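Long-range contacts in formate dehydrogenase (Staphylococcus aureus, PDB 6TTB), which probably oxidises formate to carbon dioxide with NAD as hydride acceptor, pairing a catalytic lobe with a Rossmann-type NAD-binding domain: residues 112-117 / 132-137; 278-283 / 311-316; 298-303 / 320-325. All coordinates share one frame; numbering follows the deposited sequence.

Contact 1 (112-117 / 132-137)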
loop_
_atom_site.group_PDB
_atom_site.type_symbol
_atom_site.label_atom_id
_atom_site.label_comp_id
_atom_site.label_asym_id
_atom_site.label_seq_id
_atom_site.Cartn_x
_atom_site.Cartn_y
_atom_site.Cartn_z
ATOM N N LYS A 112 7.939 -36.197 18.248
ATOM C CA LYS A 112 7.416 -35.851 19.536
ATOM C C LYS A 112 6.982 -34.407 19.466
ATOM O O LYS A 112 6.020 -34.006 20.139
ATOM C CB LYS A 112 8.482 -36.114 20.600
ATOM C CG LYS A 112 8.884 -37.585 20.803
ATOM C CD LYS A 112 9.963 -37.754 21.910
ATOM C CE LYS A 112 11.422 -37.746 21.424
ATOM N NZ LYS A 112 11.760 -39.015 20.720
ATOM N N LEU A 113 7.626 -33.655 18.542
ATOM C CA LEU A 113 7.460 -32.196 18.527
ATOM C C LEU A 113 7.517 -31.666 17.100
ATOM O O LEU A 113 8.490 -31.876 16.346
ATOM C CB LEU A 113 8.489 -31.517 19.450
ATOM C CG LEU A 113 8.231 -30.033 19.751
ATOM C CD1 LEU A 113 6.798 -29.745 20.106
ATOM C CD2 LEU A 113 9.217 -29.436 20.820
ATOM N N ALA A 114 6.423 -31.026 16.720
ATOM C CA ALA A 114 6.381 -30.326 15.450
ATOM C C ALA A 114 6.384 -28.827 15.714
ATOM O O ALA A 114 5.413 -28.259 16.222
ATOM C CB ALA A 114 5.158 -30.747 14.682
ATOM N N ILE A 115 7.505 -28.192 15.404
ATOM C CA ILE A 115 7.599 -26.758 15.642
ATOM C C ILE A 115 7.279 -26.049 14.338
ATOM O O ILE A 115 7.843 -26.408 13.290
ATOM C CB ILE A 115 9.010 -26.400 16.110
ATOM C CG1 ILE A 115 9.497 -27.288 17.256
ATOM C CG2 ILE A 115 9.102 -24.929 16.453
ATOM C CD1 ILE A 115 10.881 -26.925 17.611
ATOM N N THR A 116 6.397 -25.057 14.427
ATOM C CA THR A 116 6.140 -24.137 13.349
ATOM C C THR A 116 7.072 -22.910 13.483
ATOM O O THR A 116 6.812 -21.991 14.265
ATOM C CB THR A 116 4.678 -23.658 13.409
ATOM O OG1 THR A 116 3.690 -24.715 13.350
ATOM C CG2 THR A 116 4.386 -22.590 12.397
ATOM N N ALA A 117 8.108 -22.833 12.638
ATOM C CA ALA A 117 8.933 -21.638 12.640
ATOM C C ALA A 117 8.122 -20.456 12.137
ATOM O O ALA A 117 8.293 -20.024 11.031
ATOM C CB ALA A 117 10.212 -21.821 11.829
ATOM N N HIS A 132 -1.326 -39.454 18.297
ATOM C CA HIS A 132 -0.003 -40.065 18.416
ATOM C C HIS A 132 0.790 -39.360 19.511
ATOM O O HIS A 132 1.970 -39.621 19.702
ATOM C CB HIS A 132 0.734 -39.951 17.064
ATOM C CG HIS A 132 0.197 -40.897 16.055
ATOM N ND1 HIS A 132 -1.039 -40.721 15.475
ATOM C CD2 HIS A 132 0.636 -42.111 15.649
ATOM C CE1 HIS A 132 -1.304 -41.745 14.695
ATOM N NE2 HIS A 132 -0.277 -42.601 14.759
ATOM N N ASN A 133 0.175 -38.352 20.114
ATOM C CA ASN A 133 0.779 -37.684 21.241
ATOM C C ASN A 133 2.088 -36.962 20.839
ATOM O O ASN A 133 3.030 -36.885 21.614
ATOM C CB ASN A 133 0.751 -38.584 22.479
ATOM C CG ASN A 133 0.915 -37.778 23.731
ATOM O OD1 ASN A 133 1.510 -38.231 24.658
ATOM N ND2 ASN A 133 0.543 -36.520 23.700
ATOM N N ILE A 134 2.083 -36.383 19.644
ATOM C CA ILE A 134 3.032 -35.376 19.188
ATOM C C ILE A 134 2.542 -33.991 19.635
ATOM O O ILE A 134 1.381 -33.679 19.477
ATOM C CB ILE A 134 3.055 -35.442 17.655
ATOM C CG1 ILE A 134 3.727 -36.687 17.119
ATOM C CG2 ILE A 134 3.593 -34.175 16.995
ATOM C CD1 ILE A 134 3.121 -37.077 15.811
ATOM N N GLY A 135 3.465 -33.142 20.120
ATOM C CA GLY A 135 3.152 -31.774 20.492
ATOM C C GLY A 135 3.343 -30.852 19.302
ATOM O O GLY A 135 4.211 -31.098 18.471
ATOM N N VAL A 136 2.581 -29.775 19.265
ATOM C CA VAL A 136 2.647 -28.829 18.165
ATOM C C VAL A 136 2.676 -27.406 18.721
ATOM O O VAL A 136 1.754 -26.986 19.466
ATOM C CB VAL A 136 1.438 -29.007 17.244
ATOM C CG1 VAL A 136 1.323 -27.884 16.249
ATOM C CG2 VAL A 136 1.473 -30.375 16.551
ATOM N N VAL A 137 3.709 -26.645 18.326
ATOM C CA VAL A 137 3.923 -25.343 18.918
ATOM C C VAL A 137 4.412 -24.434 17.832
ATOM O O VAL A 137 5.277 -24.817 17.061
ATOM C CB VAL A 137 4.938 -25.372 20.075
ATOM C CG1 VAL A 137 4.566 -26.432 21.065
ATOM C CG2 VAL A 137 6.325 -25.636 19.554
#
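Four backbone hydrogen bonds join 112-117 to 132-137 as neighbouring parallel strands, with Leu113 beside Gly135, Ala114 beside Val136 and Ile115 beside Val137. Gly135 and Val137 each turn N-H and C=O toward the first strand, so each spans two residues there. Gly135 N gives to Lys112 O at 2.7 Å, coming from above that carbonyl's plane, while Ala114 N reaches Gly135 O at 2.8 Å, almost straight along the C=O axis. Val137 N then donates to Ala114 O at 3.2 Å, and Thr116 N closes the series on Val137 O at 2.9 Å.

The apolar contacts divide between the two faces. On one, Leu113 holds CG anti to its backbone N (chi1 -168°), which brings CD1 to 4.1 Å from Val137 CG1; because Gly135 carries no side chain, the same methyl lies against its carbonyl. Ile115 CG2 meets Val137 CG2 at 4.2 Å, so Val137 touches two residues of the neighbouring strand. On the other face the small Ala114 sits between branched neighbours, its CB 4.1 Å from Val136 CG2, with Ile134 CG2 slightly farther off. Beta-branched residues suit such extended backbone.

Polar groups mark the ends. Lys112 NZ forms a salt bridge with Asp88, and Thr116 OG1 is hydrogen-bonded to Ser121 OG. Asn133, with positive phi, finishes the preceding helix in a Schellman motif.

The pair belongs to the beta-alpha-beta unit made of strand 113-116, helix 126-131 and strand 135-138. Strand 89-92 pairs with the far edge of 113-116, Ile105 of helix 102-106 packs on Ile134, and helix 330-348 covers the Leu113 and Ile115 face through Val340, Ile343, Leu344 and Phe347.

Contact 2 (278-283 / 311-316); sequences KIVNRD and HPWRTM
Arg282 passes the aliphatic part of its side chain alongside His311 and Pro312, its CD lying 3.7 Å from Pro312 CG and 3.8 Å from His311 CE1. The chain leaves with CG anti to the backbone N (chi1 174°), runs straight and then bends at chi3 (91°), so the methylenes run obliquely beside His311 and cross Pro312 at about a right angle while the charged end turns back on its own helix. There NE and NH2 both grip Asp283 OD1 side-on, NE at 2.6 Å; the carboxylate oxygen lies near the guanidinium plane, but the nitrogens approach it from above the plane of the carboxylate. An arginine suits this exposed place, combining a greasy stem with a charge that finds its partner one residue on.

The buried Trp313 points its indole edge at the start of the helix. NE1 donates to Arg282 O at 2.9 Å, in the carbonyl plane and on a lone pair, which satisfies the indole N-H. Farther along the same edge CZ2 comes 3.5 Å from Val280 O, and Val280 CG1 adds an apolar touch to that carbon at 4.1 Å.

His311 also packs on the indole: its CE1 stands over one face near the rim, and its ND1 accepts the Trp313 backbone N-H at 3.1 Å in the imidazole plane. Since NE2 is bonded to Tyr303 O, both ring nitrogens are engaged, consistent with a neutral ring protonated on NE2.

Asn281 is the N-cap: OD1 accepts a hydrogen bond from Ala284 N and a weak one from Asp283 N. The arrangement is that of a capped helix start within a beta-alpha-beta crossover of the Rossmann fold, where helix 282-291 links strands 269-273 and 294-299 and a tryptophan from the following loop packs against its first turn.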
loop_
_atom_site.group_PDB
_atom_site.type_symbol
_atom_site.label_atom_id
_atom_site.label_comp_id
_atom_site.label_asym_id
_atom_site.label_seq_id
_atom_site.Cartn_x
_atom_site.Cartn_y
_atom_site.Cartn_z
ATOM N N LYS A 278 -7.462 -20.105 3.218
ATOM C CA LYS A 278 -8.675 -20.936 3.061
ATOM C C LYS A 278 -9.908 -20.204 3.567
ATOM O O LYS A 278 -11.021 -20.664 3.335
ATOM C CB LYS A 278 -8.600 -22.228 3.890
ATOM C CG LYS A 278 -8.984 -23.533 3.190
ATOM C CD LYS A 278 -9.603 -24.538 4.186
ATOM C CE LYS A 278 -9.743 -25.972 3.692
ATOM N NZ LYS A 278 -10.679 -26.063 2.550
ATOM N N ILE A 279 -9.739 -19.125 4.328
ATOM C CA ILE A 279 -10.938 -18.414 4.792
ATOM C C ILE A 279 -11.696 -17.887 3.582
ATOM O O ILE A 279 -12.940 -17.628 3.652
ATOM C CB ILE A 279 -10.629 -17.248 5.732
ATOM C CG1 ILE A 279 -10.115 -17.740 7.070
ATOM C CG2 ILE A 279 -11.867 -16.330 5.886
ATOM C CD1 ILE A 279 -9.323 -16.723 7.810
ATOM N N VAL A 280 -10.930 -17.699 2.484
ATOM C CA VAL A 280 -11.526 -17.061 1.361
ATOM C C VAL A 280 -11.573 -18.035 0.213
ATOM O O VAL A 280 -10.551 -18.508 -0.256
ATOM C CB VAL A 280 -10.850 -15.736 0.998
ATOM C CG1 VAL A 280 -11.410 -15.219 -0.333
ATOM C CG2 VAL A 280 -11.068 -14.710 2.106
ATOM N N ASN A 281 -12.784 -18.213 -0.305
ATOM C CA ASN A 281 -13.014 -19.222 -1.304
ATOM C C ASN A 281 -12.253 -18.858 -2.569
ATOM O O ASN A 281 -12.607 -17.897 -3.255
ATOM C CB ASN A 281 -14.495 -19.420 -1.636
ATOM C CG ASN A 281 -14.641 -20.577 -2.626
ATOM O OD1 ASN A 281 -14.576 -20.352 -3.827
ATOM N ND2 ASN A 281 -14.617 -21.831 -2.128
ATOM N N ARG A 282 -11.276 -19.711 -2.919
ATOM C CA ARG A 282 -10.380 -19.414 -4.026
ATOM C C ARG A 282 -11.182 -18.900 -5.216
ATOM O O ARG A 282 -10.866 -17.843 -5.790
ATOM C CB ARG A 282 -9.613 -20.645 -4.457
ATOM C CG ARG A 282 -8.792 -20.388 -5.702
ATOM C CD ARG A 282 -8.026 -21.616 -6.117
ATOM N NE ARG A 282 -8.952 -22.247 -7.019
ATOM C CZ ARG A 282 -9.030 -23.530 -7.232
ATOM N NH1 ARG A 282 -8.166 -24.349 -6.668
ATOM N NH2 ARG A 282 -9.964 -23.984 -8.019
ATOM N N ASP A 283 -12.224 -19.649 -5.564
ATOM C CA ASP A 283 -12.865 -19.505 -6.852
ATOM C C ASP A 283 -13.897 -18.388 -6.801
ATOM O O ASP A 283 -14.062 -17.605 -7.737
ATOM C CB ASP A 283 -13.492 -20.828 -7.243
ATOM C CG ASP A 283 -12.479 -21.809 -7.841
ATOM O OD1 ASP A 283 -11.216 -21.424 -7.992
ATOM O OD2 ASP A 283 -12.935 -22.922 -8.243
ATOM N N HIS A 311 -1.611 -20.719 -9.602
ATOM C CA HIS A 311 -2.735 -20.386 -8.753
ATOM C C HIS A 311 -3.460 -19.194 -9.381
ATOM O O HIS A 311 -2.836 -18.165 -9.680
ATOM C CB HIS A 311 -2.255 -20.101 -7.352
ATOM C CG HIS A 311 -3.308 -20.100 -6.312
ATOM N ND1 HIS A 311 -4.346 -19.165 -6.326
ATOM C CD2 HIS A 311 -3.474 -20.904 -5.179
ATOM C CE1 HIS A 311 -5.120 -19.354 -5.235
ATOM N NE2 HIS A 311 -4.590 -20.472 -4.500
ATOM N N PRO A 312 -4.804 -19.251 -9.557
ATOM C CA PRO A 312 -5.520 -18.169 -10.226
ATOM C C PRO A 312 -5.460 -16.830 -9.467
ATOM O O PRO A 312 -5.689 -15.784 -10.041
ATOM C CB PRO A 312 -6.939 -18.688 -10.337
ATOM C CG PRO A 312 -7.098 -19.675 -9.188
ATOM C CD PRO A 312 -5.709 -20.215 -8.910
ATOM N N TRP A 313 -5.110 -16.861 -8.181
ATOM C CA TRP A 313 -4.968 -15.625 -7.415
ATOM C C TRP A 313 -3.771 -14.814 -7.910
ATOM O O TRP A 313 -3.649 -13.652 -7.597
ATOM C CB TRP A 313 -4.858 -15.906 -5.912
ATOM C CG TRP A 313 -6.173 -16.184 -5.249
ATOM C CD1 TRP A 313 -7.386 -16.287 -5.860
ATOM C CD2 TRP A 313 -6.398 -16.417 -3.839
ATOM N NE1 TRP A 313 -8.355 -16.597 -4.934
ATOM C CE2 TRP A 313 -7.781 -16.678 -3.684
ATOM C CE3 TRP A 313 -5.595 -16.340 -2.690
ATOM C CZ2 TRP A 313 -8.356 -16.943 -2.435
ATOM C CZ3 TRP A 313 -6.138 -16.685 -1.472
ATOM C CH2 TRP A 313 -7.512 -16.946 -1.346
ATOM N N ARG A 314 -2.870 -15.444 -8.667
ATOM C CA ARG A 314 -1.654 -14.752 -9.073
ATOM C C ARG A 314 -1.961 -13.793 -10.227
ATOM O O ARG A 314 -1.407 -12.730 -10.298
ATOM C CB ARG A 314 -0.616 -15.777 -9.523
ATOM C CG ARG A 314 -0.234 -16.793 -8.455
ATOM C CD ARG A 314 0.888 -17.628 -9.060
ATOM N NE ARG A 314 1.660 -18.500 -8.164
ATOM C CZ ARG A 314 2.807 -18.162 -7.551
ATOM N NH1 ARG A 314 3.349 -16.955 -7.680
ATOM N NH2 ARG A 314 3.432 -19.068 -6.851
ATOM N N THR A 315 -2.909 -14.172 -11.072
ATOM C CA THR A 315 -3.138 -13.650 -12.415
ATOM C C THR A 315 -4.446 -12.862 -12.394
ATOM O O THR A 315 -4.940 -12.486 -13.443
ATOM C CB THR A 315 -3.418 -14.846 -13.368
ATOM O OG1 THR A 315 -2.202 -15.546 -13.489
ATOM C CG2 THR A 315 -3.973 -14.512 -14.745
ATOM N N MET A 316 -5.147 -12.856 -11.267
ATOM C CA MET A 316 -6.541 -12.448 -11.377
ATOM C C MET A 316 -6.576 -10.925 -11.362
ATOM O O MET A 316 -5.663 -10.296 -10.817
ATOM C CB MET A 316 -7.450 -13.074 -10.289
ATOM C CG MET A 316 -7.334 -12.389 -8.914
ATOM S SD MET A 316 -7.663 -13.401 -7.490
ATOM C CE MET A 316 -7.064 -12.367 -6.152
#

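Contact 3 (298-303 / 320-325). With NAD (nicotinamide-adenine-dinucleotide), chain C.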
loop_
_atom_site.group_PDB
_atom_site.type_symbol
_atom_site.label_atom_id
_atom_site.label_comp_id
_atom_site.label_asym_id
_atom_site.label_seq_id
_atom_site.Cartn_x
_atom_site.Cartn_y
_atom_site.Cartn_z
ATOM N N ALA A 298 -6.190 -7.910 -1.837
ATOM C CA ALA A 298 -4.793 -8.154 -1.504
ATOM C C ALA A 298 -4.685 -9.039 -0.284
ATOM O O ALA A 298 -5.705 -9.399 0.334
ATOM C CB ALA A 298 -4.015 -6.885 -1.302
ATOM N N GLY A 299 -3.412 -9.351 0.049
ATOM C CA GLY A 299 -3.013 -10.293 1.073
ATOM C C GLY A 299 -1.830 -11.096 0.612
ATOM O O GLY A 299 -1.464 -10.989 -0.530
ATOM N N ASP A 300 -1.322 -11.986 1.478
ATOM C CA ASP A 300 -0.087 -12.722 1.210
ATOM C C ASP A 300 -0.226 -14.216 1.592
ATOM O O ASP A 300 0.819 -14.910 1.764
ATOM C CB ASP A 300 1.129 -12.077 1.896
ATOM C CG ASP A 300 1.231 -12.358 3.407
ATOM O OD1 ASP A 300 0.162 -12.597 4.068
ATOM O OD2 ASP A 300 2.374 -12.361 3.933
ATOM N N VAL A 301 -1.484 -14.701 1.750
ATOM C CA VAL A 301 -1.680 -16.049 2.301
ATOM C C VAL A 301 -2.475 -16.873 1.300
ATOM O O VAL A 301 -3.369 -16.328 0.658
ATOM C CB VAL A 301 -2.371 -16.021 3.677
ATOM C CG1 VAL A 301 -1.473 -15.526 4.765
ATOM C CG2 VAL A 301 -3.678 -15.233 3.658
ATOM N N TRP A 302 -2.130 -18.181 1.147
ATOM C CA TRP A 302 -2.685 -18.948 0.023
ATOM C C TRP A 302 -3.243 -20.333 0.424
ATOM O O TRP A 302 -2.681 -20.995 1.321
ATOM C CB TRP A 302 -1.618 -19.123 -1.010
ATOM C CG TRP A 302 -1.000 -17.858 -1.458
ATOM C CD1 TRP A 302 -0.167 -17.045 -0.744
ATOM C CD2 TRP A 302 -1.041 -17.335 -2.800
ATOM N NE1 TRP A 302 0.240 -15.995 -1.516
ATOM C CE2 TRP A 302 -0.250 -16.157 -2.793
ATOM C CE3 TRP A 302 -1.718 -17.719 -3.977
ATOM C CZ2 TRP A 302 -0.118 -15.345 -3.916
ATOM C CZ3 TRP A 302 -1.591 -16.899 -5.071
ATOM C CH2 TRP A 302 -0.809 -15.726 -5.034
ATOM N N TYR A 303 -4.189 -20.866 -0.402
ATOM C CA TYR A 303 -4.527 -22.306 -0.336
ATOM C C TYR A 303 -4.280 -23.028 -1.688
ATOM O O TYR A 303 -5.011 -22.853 -2.687
ATOM C CB TYR A 303 -5.942 -22.541 0.231
ATOM C CG TYR A 303 -6.215 -23.997 0.550
ATOM C CD1 TYR A 303 -5.405 -24.701 1.452
ATOM C CD2 TYR A 303 -7.226 -24.721 -0.109
ATOM C CE1 TYR A 303 -5.543 -26.078 1.630
ATOM C CE2 TYR A 303 -7.385 -26.096 0.080
ATOM C CZ TYR A 303 -6.531 -26.778 0.946
ATOM O OH TYR A 303 -6.709 -28.124 1.176
ATOM N N ALA A 320 -3.460 -7.454 -5.394
ATOM C CA ALA A 320 -2.154 -7.090 -4.844
ATOM C C ALA A 320 -1.635 -8.183 -3.913
ATOM O O ALA A 320 -1.255 -7.970 -2.717
ATOM C CB ALA A 320 -2.164 -5.743 -4.227
ATOM N N MET A 321 -1.601 -9.382 -4.484
ATOM C CA MET A 321 -1.042 -10.495 -3.782
ATOM C C MET A 321 0.452 -10.248 -3.710
ATOM O O MET A 321 0.999 -9.427 -4.437
ATOM C CB MET A 321 -1.301 -11.796 -4.557
ATOM C CG MET A 321 -2.801 -12.213 -4.652
ATOM S SD MET A 321 -3.548 -12.321 -3.046
ATOM C CE MET A 321 -2.380 -13.357 -2.156
ATOM N N THR A 322 1.052 -10.808 -2.705
ATOM C CA THR A 322 2.427 -11.151 -2.732
ATOM C C THR A 322 2.514 -12.632 -2.321
ATOM O O THR A 322 1.559 -13.229 -1.817
ATOM C CB THR A 322 3.165 -10.244 -1.752
ATOM O OG1 THR A 322 2.859 -10.574 -0.388
ATOM C CG2 THR A 322 2.904 -8.769 -1.997
ATOM N N VAL A 323 3.670 -13.225 -2.513
ATOM C CA VAL A 323 3.895 -14.513 -1.896
ATOM C C VAL A 323 3.975 -14.279 -0.378
ATOM O O VAL A 323 3.912 -13.140 0.058
ATOM C CB VAL A 323 5.150 -15.165 -2.487
ATOM C CG1 VAL A 323 5.050 -15.162 -3.998
ATOM C CG2 VAL A 323 6.359 -14.377 -2.077
ATOM N N HIS A 324 4.130 -15.357 0.411
ATOM C CA HIS A 324 3.765 -15.338 1.801
ATOM C C HIS A 324 4.992 -15.073 2.635
ATOM O O HIS A 324 5.428 -15.980 3.350
ATOM C CB HIS A 324 3.182 -16.698 2.272
ATOM C CG HIS A 324 2.789 -16.625 3.724
ATOM N ND1 HIS A 324 2.429 -17.737 4.495
ATOM C CD2 HIS A 324 2.669 -15.561 4.548
ATOM C CE1 HIS A 324 2.064 -17.324 5.717
ATOM N NE2 HIS A 324 2.251 -16.012 5.776
ATOM N N TYR A 325 5.351 -13.819 2.768
ATOM C CA TYR A 325 6.490 -13.496 3.610
ATOM C C TYR A 325 6.198 -12.416 4.668
ATOM O O TYR A 325 7.107 -12.011 5.381
ATOM C CB TYR A 325 7.591 -12.966 2.713
ATOM C CG TYR A 325 7.281 -11.611 2.161
ATOM C CD1 TYR A 325 6.384 -11.439 1.121
ATOM C CD2 TYR A 325 7.869 -10.475 2.717
ATOM C CE1 TYR A 325 6.158 -10.171 0.597
ATOM C CE2 TYR A 325 7.627 -9.216 2.219
ATOM C CZ TYR A 325 6.808 -9.077 1.136
ATOM O OH TYR A 325 6.593 -7.825 0.709
HETATM P PA NAD C . -5.481 -13.573 17.698
HETATM O O1A NAD C . -5.862 -14.842 18.383
HETATM O O2A NAD C . -4.890 -12.402 18.459
HETATM O O5B NAD C . -6.681 -13.073 16.746
HETATM C C5B NAD C . -7.791 -13.932 16.412
HETATM C C4B NAD C . -9.038 -13.339 17.018
HETATM O O4B NAD C . -10.128 -13.626 16.122
HETATM C C3B NAD C . -9.429 -13.890 18.410
HETATM O O3B NAD C . -9.235 -13.002 19.510
HETATM C C2B NAD C . -10.900 -14.307 18.282
HETATM O O2B NAD C . -11.734 -13.715 19.256
HETATM C C1B NAD C . -11.291 -13.934 16.845
HETATM N N9A NAD C . -12.049 -14.991 16.166
HETATM C C8A NAD C . -12.196 -16.307 16.587
HETATM N N7A NAD C . -13.064 -16.989 15.876
HETATM C C5A NAD C . -13.603 -16.056 14.991
HETATM C C6A NAD C . -14.626 -16.130 14.001
HETATM N N6A NAD C . -15.370 -17.197 13.770
HETATM N N1A NAD C . -14.959 -14.980 13.363
HETATM C C2A NAD C . -14.245 -13.873 13.624
HETATM N N3A NAD C . -13.244 -13.695 14.491
HETATM C C4A NAD C . -12.969 -14.822 15.157
HETATM O O3 NAD C . -4.465 -13.946 16.579
HETATM P PN NAD C . -3.611 -12.884 15.818
HETATM O O1N NAD C . -2.250 -12.904 16.463
HETATM O O2N NAD C . -4.366 -11.588 15.752
HETATM O O5D NAD C . -3.555 -13.567 14.350
HETATM C C5D NAD C . -4.543 -13.181 13.347
HETATM C C4D NAD C . -4.455 -14.177 12.242
HETATM O O4D NAD C . -3.381 -13.768 11.361
HETATM C C3D NAD C . -4.127 -15.601 12.750
HETATM O O3D NAD C . -5.209 -16.504 12.586
HETATM C C2D NAD C . -2.857 -16.000 11.993
HETATM O O2D NAD C . -2.896 -17.261 11.339
HETATM C C1D NAD C . -2.640 -14.902 10.968
HETATM N N1N NAD C . -1.208 -14.563 10.922
HETATM C C2N NAD C . -0.514 -14.616 9.674
HETATM C C3N NAD C . 0.860 -14.293 9.603
HETATM C C7N NAD C . 1.531 -14.059 8.249
HETATM O O7N NAD C . 2.744 -14.242 8.153
HETATM N N7N NAD C . 0.785 -13.634 7.211
HETATM C C4N NAD C . 1.579 -14.150 10.847
HETATM C C5N NAD C . 0.880 -14.135 12.073
HETATM C C6N NAD C . -0.509 -14.373 12.089
#
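Two rings organise this contact, the indole of Trp302 and the imidazole of His324. Met321 CE lies over one face of the indole near its rim, 3.5 Å from Trp302 CZ2, and Thr322 O meets its edge in plane, accepting from Trp302 NE1 at 3.1 Å on a lone pair. Val301 CG1 sits over one face of the imidazole in a CH-pi contact, 4.1 Å from the His324 ring centroid, and the carboxamide of NAD stands at the ring edge. The surroundings are the C-terminal edge of a Rossmann-fold parallel sheet, where strands 294-299 and 319-321 run out into loops that reach the nicotinamide.

In the strands themselves Ala298 pairs with Ala320, and their CB atoms are 3.6 Å apart; such small side chains fit under helix 144-160, whose Leu158 touches both. Gly299 follows with phi 140°, a conformation readily adopted only by glycine, and its O receives a weak bond from Thr322 N. Met321 curls at chi2 and chi3, bringing its flexible thioether to the indole tip to tip as a Met-aromatic contact. Trp174 of the second subunit meets Trp302 edge-to-face, and Met321 O accepts a bond from His166 of that subunit.

Asp300 and His324 together hold the cofactor's amide. Asp300 OD2 is bonded to Ser326 N and lies 3.3 Å from His324 CD2, with the carboxylate nearly perpendicular to the imidazole; its negative charge may polarise that ring. His324 ND1 is bonded to Gln305 NE2, which would leave the proton on the other ring nitrogen. His324 NE2 accordingly donates to NAD O7N at 3.0 Å, and NAD N7N completes the clasp through a weak bond to Asp300 OD1 at 3.4 Å.

In the fold
From the N terminus, contact 1 comes first, closing the short loop through helix 126-131 within the five-stranded parallel sheet of one lobe. The chain then lays down the first five strands of the NAD-binding sheet before contact 2 opens at 278-283. Its partner, 311-316, lies beyond the first half of contact 3, so contacts 2 and 3 cross: the order is 278-283, 298-303, 311-316, 320-325. Their centres are about 10 Å apart and they touch where Trp313 packs on Trp302, tying a helix start to the edge of the seven-stranded sheet. Contact 1 lies in series with both, about 9 Å from contact 3 at the nearest atoms.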